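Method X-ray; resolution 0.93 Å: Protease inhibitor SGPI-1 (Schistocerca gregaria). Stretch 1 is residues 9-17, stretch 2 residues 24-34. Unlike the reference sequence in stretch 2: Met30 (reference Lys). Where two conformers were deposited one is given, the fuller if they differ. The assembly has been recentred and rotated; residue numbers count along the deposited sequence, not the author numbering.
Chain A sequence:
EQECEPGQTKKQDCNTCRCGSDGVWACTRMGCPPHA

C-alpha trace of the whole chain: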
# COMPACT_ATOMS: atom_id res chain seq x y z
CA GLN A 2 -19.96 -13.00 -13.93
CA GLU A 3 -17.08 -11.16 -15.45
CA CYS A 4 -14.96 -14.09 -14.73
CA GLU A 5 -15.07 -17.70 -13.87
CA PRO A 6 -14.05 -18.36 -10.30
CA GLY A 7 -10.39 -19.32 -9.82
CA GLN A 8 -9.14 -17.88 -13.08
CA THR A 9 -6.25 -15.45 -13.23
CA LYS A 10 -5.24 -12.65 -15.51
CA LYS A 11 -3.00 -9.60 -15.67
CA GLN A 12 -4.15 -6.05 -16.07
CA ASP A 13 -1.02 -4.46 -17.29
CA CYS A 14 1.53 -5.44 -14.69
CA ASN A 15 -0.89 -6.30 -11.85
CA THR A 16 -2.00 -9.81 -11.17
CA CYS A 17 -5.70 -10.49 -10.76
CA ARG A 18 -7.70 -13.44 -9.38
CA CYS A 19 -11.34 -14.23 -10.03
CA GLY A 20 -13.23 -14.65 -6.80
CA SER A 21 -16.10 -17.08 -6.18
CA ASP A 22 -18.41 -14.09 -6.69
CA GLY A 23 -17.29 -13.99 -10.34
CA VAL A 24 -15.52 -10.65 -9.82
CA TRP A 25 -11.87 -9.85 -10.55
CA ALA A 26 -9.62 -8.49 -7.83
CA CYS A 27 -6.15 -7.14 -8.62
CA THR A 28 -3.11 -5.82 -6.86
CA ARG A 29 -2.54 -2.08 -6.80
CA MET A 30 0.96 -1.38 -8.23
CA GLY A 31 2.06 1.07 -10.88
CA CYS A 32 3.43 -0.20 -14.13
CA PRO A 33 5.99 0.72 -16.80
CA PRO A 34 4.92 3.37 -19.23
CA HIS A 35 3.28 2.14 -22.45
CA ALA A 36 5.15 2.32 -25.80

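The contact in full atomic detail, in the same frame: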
# COMPACT_ATOMS: atom_id res chain seq x y z
N THR A 9 -7.19 -16.53 -13.43
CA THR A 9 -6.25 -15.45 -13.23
C THR A 9 -6.07 -14.68 -14.52
O THR A 9 -6.27 -15.24 -15.58
CB THR A 9 -4.92 -15.97 -12.71
OG1 THR A 9 -4.38 -16.91 -13.68
CG2 THR A 9 -5.07 -16.74 -11.40
N LYS A 10 -5.64 -13.42 -14.35
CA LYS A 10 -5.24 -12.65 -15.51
C LYS A 10 -4.29 -11.57 -15.02
O LYS A 10 -4.16 -11.35 -13.83
CB LYS A 10 -6.36 -12.01 -16.30
CG LYS A 10 -7.12 -10.86 -15.56
CD LYS A 10 -8.16 -10.17 -16.42
CE LYS A 10 -8.89 -9.01 -15.79
NZ LYS A 10 -9.83 -8.41 -16.79
N LYS A 11 -3.70 -10.83 -15.95
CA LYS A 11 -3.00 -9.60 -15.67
C LYS A 11 -3.80 -8.42 -16.23
O LYS A 11 -4.40 -8.54 -17.29
CB LYS A 11 -1.60 -9.61 -16.28
CG LYS A 11 -0.82 -10.60 -15.43
CD LYS A 11 0.58 -10.74 -15.77
CE LYS A 11 1.39 -9.46 -15.53
NZ LYS A 11 2.80 -9.73 -16.04
N GLN A 12 -3.78 -7.35 -15.48
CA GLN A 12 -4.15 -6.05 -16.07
C GLN A 12 -2.89 -5.23 -16.00
O GLN A 12 -2.44 -4.80 -14.94
CB GLN A 12 -5.32 -5.37 -15.41
CG GLN A 12 -6.59 -6.12 -15.72
CD GLN A 12 -7.78 -5.31 -15.34
OE1 GLN A 12 -7.89 -4.82 -14.24
NE2 GLN A 12 -8.70 -5.20 -16.25
N ASP A 13 -2.35 -5.09 -17.17
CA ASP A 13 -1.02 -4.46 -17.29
C ASP A 13 -0.09 -5.30 -16.46
O ASP A 13 0.03 -6.48 -16.67
CB ASP A 13 -1.05 -2.96 -17.07
CG ASP A 13 0.19 -2.26 -17.57
OD1 ASP A 13 1.19 -2.86 -18.04
OD2 ASP A 13 0.20 -1.01 -17.39
N CYS A 14 0.59 -4.71 -15.49
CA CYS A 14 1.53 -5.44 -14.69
C CYS A 14 0.97 -5.99 -13.38
O CYS A 14 1.70 -6.67 -12.64
CB CYS A 14 2.75 -4.56 -14.39
SG CYS A 14 2.52 -3.29 -13.14
N ASN A 15 -0.31 -5.74 -13.07
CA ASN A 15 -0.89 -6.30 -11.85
C ASN A 15 -1.53 -7.64 -12.11
O ASN A 15 -2.22 -7.84 -13.13
CB ASN A 15 -1.99 -5.37 -11.29
CG ASN A 15 -1.34 -4.15 -10.63
OD1 ASN A 15 -0.70 -4.33 -9.57
ND2 ASN A 15 -1.45 -3.00 -11.21
N THR A 16 -1.32 -8.51 -11.17
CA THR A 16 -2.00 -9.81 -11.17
C THR A 16 -3.38 -9.68 -10.56
O THR A 16 -3.62 -8.94 -9.62
CB THR A 16 -1.19 -10.84 -10.44
OG1 THR A 16 -1.06 -10.39 -9.03
CG2 THR A 16 0.20 -10.95 -11.04
N CYS A 17 -4.30 -10.47 -11.11
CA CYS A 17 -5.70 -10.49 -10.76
C CYS A 17 -6.14 -11.96 -10.54
O CYS A 17 -5.67 -12.87 -11.21
CB CYS A 17 -6.59 -9.84 -11.82
SG CYS A 17 -6.05 -8.19 -12.35
N VAL A 24 -16.04 -12.01 -9.69
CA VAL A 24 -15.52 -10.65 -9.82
C VAL A 24 -13.97 -10.70 -9.74
O VAL A 24 -13.41 -11.35 -8.86
CB VAL A 24 -16.11 -9.72 -8.73
CG1 VAL A 24 -15.63 -8.26 -8.92
CG2 VAL A 24 -17.63 -9.74 -8.72
N TRP A 25 -13.32 -9.94 -10.60
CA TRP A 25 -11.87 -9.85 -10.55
C TRP A 25 -11.45 -9.01 -9.34
O TRP A 25 -12.08 -7.98 -9.01
CB TRP A 25 -11.30 -9.16 -11.79
CG TRP A 25 -11.33 -9.97 -13.03
CD1 TRP A 25 -12.06 -9.71 -14.14
CD2 TRP A 25 -10.58 -11.17 -13.28
NE1 TRP A 25 -11.76 -10.71 -15.09
CE2 TRP A 25 -10.86 -11.62 -14.57
CE3 TRP A 25 -9.66 -11.91 -12.52
CZ2 TRP A 25 -10.29 -12.79 -15.12
CZ3 TRP A 25 -9.08 -13.04 -13.04
CH2 TRP A 25 -9.38 -13.51 -14.36
N ALA A 26 -10.33 -9.35 -8.79
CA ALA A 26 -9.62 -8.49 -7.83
C ALA A 26 -8.15 -8.49 -8.21
O ALA A 26 -7.59 -9.54 -8.55
CB ALA A 26 -9.77 -8.94 -6.42
N CYS A 27 -7.53 -7.36 -8.15
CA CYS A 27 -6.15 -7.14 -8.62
C CYS A 27 -5.34 -6.41 -7.54
O CYS A 27 -5.84 -5.59 -6.79
CB CYS A 27 -6.13 -6.32 -9.91
SG CYS A 27 -7.20 -6.92 -11.27
N THR A 28 -4.03 -6.61 -7.63
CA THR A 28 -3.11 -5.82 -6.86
C THR A 28 -3.08 -4.41 -7.40
O THR A 28 -3.56 -4.10 -8.49
CB THR A 28 -1.68 -6.43 -6.89
OG1 THR A 28 -1.25 -6.61 -8.22
CG2 THR A 28 -1.68 -7.78 -6.20
N ARG A 29 -2.45 -3.49 -6.62
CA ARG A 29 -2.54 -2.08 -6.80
C ARG A 29 -1.19 -1.37 -7.10
O ARG A 29 -0.97 -0.24 -6.69
CB ARG A 29 -3.30 -1.43 -5.64
CG ARG A 29 -4.82 -1.74 -5.75
CD ARG A 29 -5.63 -1.31 -4.54
NE ARG A 29 -7.04 -1.51 -4.86
CZ ARG A 29 -8.05 -1.06 -4.12
NH1 ARG A 29 -7.82 -0.50 -2.94
NH2 ARG A 29 -9.31 -1.20 -4.55
N MET A 30 -0.30 -2.03 -7.84
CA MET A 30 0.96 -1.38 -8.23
C MET A 30 0.84 -0.52 -9.46
O MET A 30 -0.08 -0.66 -10.27
CB MET A 30 1.86 -2.49 -8.79
CG MET A 30 2.25 -3.52 -7.81
SD MET A 30 3.51 -4.58 -8.48
CE MET A 30 2.92 -5.44 -9.86
N GLY A 31 1.80 0.37 -9.59
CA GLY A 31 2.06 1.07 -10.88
C GLY A 31 2.90 0.28 -11.79
O GLY A 31 3.60 -0.69 -11.39
N CYS A 32 2.85 0.61 -13.09
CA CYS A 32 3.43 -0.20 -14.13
C CYS A 32 4.30 0.61 -15.09
O CYS A 32 4.16 1.84 -15.15
CB CYS A 32 2.30 -0.89 -14.94
SG CYS A 32 1.24 -1.94 -13.94
N PRO A 33 5.16 -0.05 -15.85
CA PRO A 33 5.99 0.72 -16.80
C PRO A 33 5.14 1.51 -17.75
O PRO A 33 4.04 1.05 -18.14
CB PRO A 33 6.74 -0.38 -17.56
CG PRO A 33 6.81 -1.54 -16.59
CD PRO A 33 5.50 -1.47 -15.87
N PRO A 34 5.63 2.67 -18.19
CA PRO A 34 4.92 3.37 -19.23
C PRO A 34 4.66 2.55 -20.48
O PRO A 34 5.53 1.73 -20.86
CB PRO A 34 5.98 4.50 -19.57
CG PRO A 34 6.47 4.82 -18.16
CD PRO A 34 6.83 3.40 -17.76
O HOH W 1 3.57 -1.65 -18.63
O HOH W 2 1.33 1.23 -18.02
O HOH W 3 0.74 -8.39 -8.88

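Stretch 1 forms a hairpin. Strand 9-12 turns through a type II' beta turn, Gln12 to Asn15, into strand 15-17. Within it, Lys10 pairs with Cys17 and Gln12 with Asn15 through backbone hydrogen bonds. Strand 15-17 then lies beside strand 25-28 of stretch 2, running antiparallel at 152°. Strand 9-12 is farther off, with its axis 8.3 Å from that of strand 25-28.

Thr9 points its side chain away from stretch 2, but its backbone touches the indole: Thr9 C lies 3.5 Å from Trp25 CH2. Lys10 extends over one face of Trp25. Its CE sits 3.4 Å from the centroid of the Trp25 five-membered ring, almost on the ring normal, in a CH-pi contact. Lys10 NZ is 3.9 Å from the same centroid, a cation-pi interaction. Lys10 NZ and Trp25 NE1 are 3.5 Å apart, but both are donors, so the ring's pi electrons are what attract the charge.

Asp13, in the turn, has a positive phi of 59°. Its carboxylate reaches stretch 2 through two waters. Water 1 donates to Asp13 OD1 (2.7 Å) and Pro33 O (2.8 Å); water 2 donates to Asp13 OD2 (2.6 Å) and Pro33 O (2.7 Å).

Cys14 is covalently tied to Cys32: the two SG atoms are 2.0 Å apart, with chi3 of -83°. The methyl of Met30, a residue that differs from the reference sequence, packs here, its CE 3.9 Å from Cys14 SG.

Asn15 is buried and bonds through both ends of its amide. Asn15 OD1 accepts from Met30 N at 2.9 Å and from Thr28 OG1 at 2.7 Å. Asn15 ND2 donates to Met30 O at 2.9 Å, nearly linearly. The side chain thus binds the N-H and C=O of one residue, holding the backbone just beyond the strand.

Thr16 O accepts from Thr28 N at 3.1 Å, the direct backbone hydrogen bond between the stretches. Water 3 adds a bridge, accepting from Thr16 N (3.1 Å) and donating to Thr28 OG1 (2.8 Å).

Cys17 faces Cys27 as a non-hydrogen-bonded antiparallel pair, their CA atoms 4.0 Å apart. Both side chains lie on the same face of the sheet, and their SG atoms join in a disulfide of 2.0 Å, chi3 101°. CA-H...O contacts support the pair: Cys17 CA to Ala26 O is 3.1 Å, and Cys27 CA to Thr16 O is 3.3 Å. Cys17 CB also packs against Trp25 CE3 at 3.8 Å.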